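Alpha,alpha-trehalose-phosphate synthase (UDP-forming) (Burkholderia multivorans, PDB 5UOF) is a glycosyltransferase of family 20, a GT-B enzyme whose chain folds into two Rossmann-like domains, each built round its own sheet. Local coordinates at residues Ser270-Arg273 with Ser277-Leu280; Val46-Asn51 with Lys124-Leu129. All coordinates share one frame; numbering follows the deposited sequence.

Contact 1: Ser270-Arg273 with Ser277-Leu280; sequences SVDR and SKGL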
loop_
_atom_site.group_PDB
_atom_site.type_symbol
_atom_site.label_atom_id
_atom_site.label_comp_id
_atom_site.label_asym_id
_atom_site.label_seq_id
_atom_site.Cartn_x
_atom_site.Cartn_y
_atom_site.Cartn_z
ATOM N N SER A 270 7.216 16.214 -20.437
ATOM C CA SER A 270 7.201 15.475 -19.180
ATOM C C SER A 270 8.402 15.962 -18.376
ATOM O O SER A 270 9.509 16.056 -18.916
ATOM C CB SER A 270 7.262 13.962 -19.452
ATOM O OG SER A 270 7.186 13.183 -18.272
ATOM N N VAL A 271 8.187 16.317 -17.105
ATOM C CA VAL A 271 9.242 16.890 -16.270
ATOM C C VAL A 271 9.121 16.256 -14.892
ATOM O O VAL A 271 8.093 16.422 -14.225
ATOM C CB VAL A 271 9.151 18.424 -16.153
ATOM C CG1 VAL A 271 10.284 18.951 -15.309
ATOM C CG2 VAL A 271 9.188 19.097 -17.531
ATOM N N ASP A 272 10.143 15.503 -14.483
ATOM C CA ASP A 272 10.096 14.766 -13.219
ATOM C C ASP A 272 11.484 14.653 -12.622
ATOM O O ASP A 272 12.438 14.340 -13.329
ATOM C CB ASP A 272 9.582 13.326 -13.398
ATOM C CG ASP A 272 8.214 13.243 -14.034
ATOM O OD1 ASP A 272 8.085 13.520 -15.250
ATOM O OD2 ASP A 272 7.268 12.839 -13.324
ATOM N N ARG A 273 11.588 14.856 -11.309
ATOM C CA ARG A 273 12.772 14.372 -10.625
ATOM C C ARG A 273 12.763 12.844 -10.622
ATOM O O ARG A 273 11.719 12.200 -10.753
ATOM C CB ARG A 273 12.838 14.924 -9.201
ATOM C CG ARG A 273 11.859 14.290 -8.241
ATOM C CD ARG A 273 11.934 14.934 -6.864
ATOM N NE ARG A 273 13.261 14.812 -6.267
ATOM C CZ ARG A 273 13.636 13.811 -5.476
ATOM N NH1 ARG A 273 12.781 12.838 -5.191
ATOM N NH2 ARG A 273 14.862 13.781 -4.968
ATOM N N SER A 277 8.522 7.078 -7.069
ATOM C CA SER A 277 7.101 7.373 -7.160
ATOM C C SER A 277 6.678 7.831 -8.551
ATOM O O SER A 277 5.479 7.956 -8.799
ATOM C CB SER A 277 6.710 8.452 -6.145
ATOM O OG SER A 277 7.151 9.729 -6.575
ATOM N N LYS A 278 7.622 8.075 -9.458
ATOM C CA LYS A 278 7.290 8.747 -10.708
ATOM C C LYS A 278 6.837 7.802 -11.811
ATOM O O LYS A 278 6.162 8.250 -12.747
ATOM C CB LYS A 278 8.489 9.565 -11.193
ATOM C CG LYS A 278 8.922 10.649 -10.203
ATOM C CD LYS A 278 7.760 11.559 -9.897
ATOM C CE LYS A 278 8.213 12.769 -9.096
ATOM N NZ LYS A 278 7.039 13.631 -8.829
ATOM N N GLY A 279 7.164 6.515 -11.725
ATOM C CA GLY A 279 6.756 5.585 -12.773
ATOM C C GLY A 279 7.301 5.945 -14.139
ATOM O O GLY A 279 6.569 5.891 -15.141
ATOM N N LEU A 280 8.575 6.333 -14.206
ATOM C CA LEU A 280 9.091 6.847 -15.470
ATOM C C LEU A 280 9.313 5.729 -16.488
ATOM O O LEU A 280 9.246 5.979 -17.695
ATOM C CB LEU A 280 10.364 7.646 -15.218
ATOM C CG LEU A 280 10.008 8.973 -14.544
ATOM C CD1 LEU A 280 11.233 9.654 -13.928
ATOM C CD2 LEU A 280 9.335 9.892 -15.565
#
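Lys278 passes its aliphatic chain across Asp272 and Arg273 where strand 266-271 ends and the chain turns back to start helix 280-293. This is a β-α connection in the parallel, Rossmann-like sheet of a GT-B fold, and only three residues separate the two segments. A first torsion of -60° sets CG of Lys278 3.2 Å from Arg273 O, a tight approach for a carbon; the bend at the second (chi2 -56°) then directs CD and CE on past the carbonyl. Further out, the chain passes the Arg273 side chain at roughly a right angle, with CE of Lys278 4.0 Å from CG of Arg273.

The charges do not close a bridge across the contact. Asp272 OD2 meets Lys278 through carbon, 3.7 Å from CD, while NZ of Lys278 stays 4.6 Å from that oxygen. Each end is paired by another residue: Lys278 NZ forms a salt bridge with Asp372, and OD2 of the buried Asp272 forms one with Arg283, which also hydrogen-bonds the carbonyl of Lys278. Gln305 holds the other carboxylate oxygen, so both oxygens have partners. Arg273, for its part, turns its guanidinium to Asp275.

Leu280, the first residue of the helix, follows Gly279 at the N-cap position, where phi is positive. Its side chain slides past Asp272 in the opposite direction. Its two methyls share the aspartate: CD1 and CD2 each lie 4.1 Å from Asp272 CB, and CD2 is also 3.9 Å from Asp272 OD1.

Contact 2: Val46-Asn51 with Lys124-Leu129; sequences VWFGWN and KQLAAL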
loop_
_atom_site.group_PDB
_atom_site.type_symbol
_atom_site.label_atom_id
_atom_site.label_comp_id
_atom_site.label_asym_id
_atom_site.label_seq_id
_atom_site.Cartn_x
_atom_site.Cartn_y
_atom_site.Cartn_z
ATOM N N VAL A 46 9.769 35.191 11.075
ATOM C CA VAL A 46 11.068 34.533 11.072
ATOM C C VAL A 46 10.944 33.248 10.260
ATOM O O VAL A 46 9.973 32.502 10.419
ATOM C CB VAL A 46 11.551 34.221 12.503
ATOM C CG1 VAL A 46 12.958 33.631 12.492
ATOM C CG2 VAL A 46 11.496 35.475 13.376
ATOM N N TRP A 47 11.912 33.005 9.384
ATOM C CA TRP A 47 12.068 31.730 8.696
ATOM C C TRP A 47 13.280 31.046 9.310
ATOM O O TRP A 47 14.390 31.591 9.270
ATOM C CB TRP A 47 12.247 31.931 7.190
ATOM C CG TRP A 47 12.090 30.687 6.341
ATOM C CD1 TRP A 47 12.075 29.388 6.757
ATOM C CD2 TRP A 47 11.931 30.658 4.920
ATOM N NE1 TRP A 47 11.914 28.549 5.674
ATOM C CE2 TRP A 47 11.821 29.310 4.537
ATOM C CE3 TRP A 47 11.865 31.651 3.933
ATOM C CZ2 TRP A 47 11.650 28.925 3.208
ATOM C CZ3 TRP A 47 11.694 31.269 2.617
ATOM C CH2 TRP A 47 11.592 29.915 2.267
ATOM N N PHE A 48 13.048 29.889 9.920
ATOM C CA PHE A 48 14.057 29.132 10.639
ATOM C C PHE A 48 14.339 27.834 9.902
ATOM O O PHE A 48 13.411 27.158 9.452
ATOM C CB PHE A 48 13.585 28.848 12.074
ATOM C CG PHE A 48 14.454 27.884 12.827
ATOM C CD1 PHE A 48 15.565 28.334 13.538
ATOM C CD2 PHE A 48 14.141 26.535 12.866
ATOM C CE1 PHE A 48 16.355 27.443 14.242
ATOM C CE2 PHE A 48 14.928 25.641 13.572
ATOM C CZ PHE A 48 16.037 26.096 14.257
ATOM N N GLY A 49 15.618 27.492 9.781
ATOM C CA GLY A 49 15.989 26.238 9.158
ATOM C C GLY A 49 17.465 26.208 8.803
ATOM O O GLY A 49 18.247 27.067 9.220
ATOM N N TRP A 50 17.817 25.201 8.005
ATOM C CA TRP A 50 19.193 24.969 7.578
ATOM C C TRP A 50 19.665 26.051 6.616
ATOM O O TRP A 50 18.905 26.519 5.761
ATOM C CB TRP A 50 19.276 23.608 6.890
ATOM C CG TRP A 50 20.650 23.154 6.516
ATOM C CD1 TRP A 50 21.808 23.393 7.189
ATOM C CD2 TRP A 50 21.000 22.349 5.383
ATOM N NE1 TRP A 50 22.864 22.790 6.543
ATOM C CE2 TRP A 50 22.392 22.140 5.433
ATOM C CE3 TRP A 50 20.267 21.788 4.328
ATOM C CZ2 TRP A 50 23.071 21.394 4.467
ATOM C CZ3 TRP A 50 20.943 21.045 3.369
ATOM C CH2 TRP A 50 22.331 20.860 3.444
ATOM N N ASN A 51 20.940 26.427 6.731
ATOM C CA ASN A 51 21.548 27.364 5.794
ATOM C C ASN A 51 22.209 26.672 4.602
ATOM O O ASN A 51 22.848 27.349 3.787
ATOM C CB ASN A 51 22.567 28.270 6.512
ATOM C CG ASN A 51 23.674 27.489 7.214
ATOM O OD1 ASN A 51 23.814 26.281 7.036
ATOM N ND2 ASN A 51 24.471 28.189 8.016
ATOM N N LYS A 124 15.124 22.832 20.057
ATOM C CA LYS A 124 15.744 23.600 21.129
ATOM C C LYS A 124 16.396 24.867 20.593
ATOM O O LYS A 124 16.385 25.900 21.273
ATOM C CB LYS A 124 16.760 22.755 21.886
ATOM C CG LYS A 124 17.205 23.433 23.186
ATOM C CD LYS A 124 18.082 22.545 24.036
ATOM C CE LYS A 124 18.445 23.254 25.330
ATOM N NZ LYS A 124 17.220 23.707 26.043
ATOM N N GLN A 125 16.959 24.815 19.383
ATOM C CA GLN A 125 17.519 26.027 18.782
ATOM C C GLN A 125 16.439 27.072 18.532
ATOM O O GLN A 125 16.645 28.265 18.797
ATOM C CB GLN A 125 18.249 25.691 17.482
ATOM C CG GLN A 125 19.539 24.905 17.669
ATOM C CD GLN A 125 20.604 25.709 18.378
ATOM O OE1 GLN A 125 20.913 26.831 17.982
ATOM N NE2 GLN A 125 21.163 25.145 19.442
ATOM N N LEU A 126 15.275 26.644 18.033
ATOM C CA LEU A 126 14.199 27.589 17.741
ATOM C C LEU A 126 13.602 28.178 19.018
ATOM O O LEU A 126 13.256 29.366 19.055
ATOM C CB LEU A 126 13.112 26.909 16.916
ATOM C CG LEU A 126 11.910 27.811 16.626
ATOM C CD1 LEU A 126 12.344 29.009 15.789
ATOM C CD2 LEU A 126 10.805 27.049 15.951
ATOM N N ALA A 127 13.490 27.368 20.073
ATOM C CA ALA A 127 12.668 27.740 21.222
ATOM C C ALA A 127 13.126 29.054 21.844
ATOM O O ALA A 127 12.299 29.870 22.269
ATOM C CB ALA A 127 12.689 26.619 22.261
ATOM N N ALA A 128 14.439 29.286 21.884
ATOM C CA ALA A 128 14.964 30.499 22.497
ATOM C C ALA A 128 14.586 31.749 21.715
ATOM O O ALA A 128 14.618 32.849 22.274
ATOM C CB ALA A 128 16.484 30.406 22.627
ATOM N N LEU A 129 14.221 31.609 20.443
ATOM C CA LEU A 129 13.865 32.757 19.616
ATOM C C LEU A 129 12.379 33.089 19.659
ATOM O O LEU A 129 11.973 34.102 19.077
ATOM C CB LEU A 129 14.270 32.508 18.161
ATOM C CG LEU A 129 15.684 32.013 17.892
ATOM C CD1 LEU A 129 15.838 31.636 16.429
ATOM C CD2 LEU A 129 16.697 33.064 18.290
#
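Phe48 presents one face of its ring to Leu126, and the leucine touches it with two atoms at different places. CB of Leu126 stands over the middle of the ring, 4.0 Å from the centroid of Phe48 and 10° from the ring normal, a well-centred CH-pi contact. The methyl CD1 reaches back over the root of the ring instead, 3.8 Å from Phe48 CG. With CG of Leu126 placed opposite its backbone N (chi1 177°), a second torsion of 63° turns CD1 onto that root. The outer rim of the ring comes up against the helix backbone, Phe48 CZ being 3.9 Å from Leu126 N.

These residues join two layers of an α/β/α sandwich, the N-terminal Rossmann-like domain of the GT-B fold. Strand 46-48 runs between strands 70-77 and 12-16, parallel to both, and helix 109-127 covers the face to which Phe48 points. Alternation along the strand sends Trp47 to the other face, where it packs on helix 32-43. Leu126 also rests on Ile13 and Val15 of the neighbouring strand.

Gln125 meets the ring near its plane, at the edge, through CB alone, 3.9 Å from Phe48 CZ. Its chain then folds at the second torsion and carries the amide off the aromatic ring, so that NE2 can hydrogen-bond the carbonyl of Ala60. Leu129 approaches at a slant and more loosely, its CD1 4.4 Å from Phe48 CD1; the same side chain touches Pro62 and Ala73, while its carbonyl accepts a hydrogen bond from Arg11. Leu129 N donates to Leu126 O at 2.8 Å.

How the contacts relate
From the N terminus, contact 2 is met first. It closes a long loop, with 72 residues between its segments, which leaves after strand 50-51, passes through strands 63-67 and 70-77 and helices 79-86 and 89-98, and returns along helix 109-127 to lie on the same sheet. Contact 1 opens only after that loop has closed, and its own loop spans just three residues, so the two stand in series, neither nested nor crossed. One ties a helix to the large mixed sheet, the other joins consecutive elements at the C-terminal end of an interior strand of the parallel six-stranded sheet. Their centres are 33 Å apart, on opposite sides of the chain's centre.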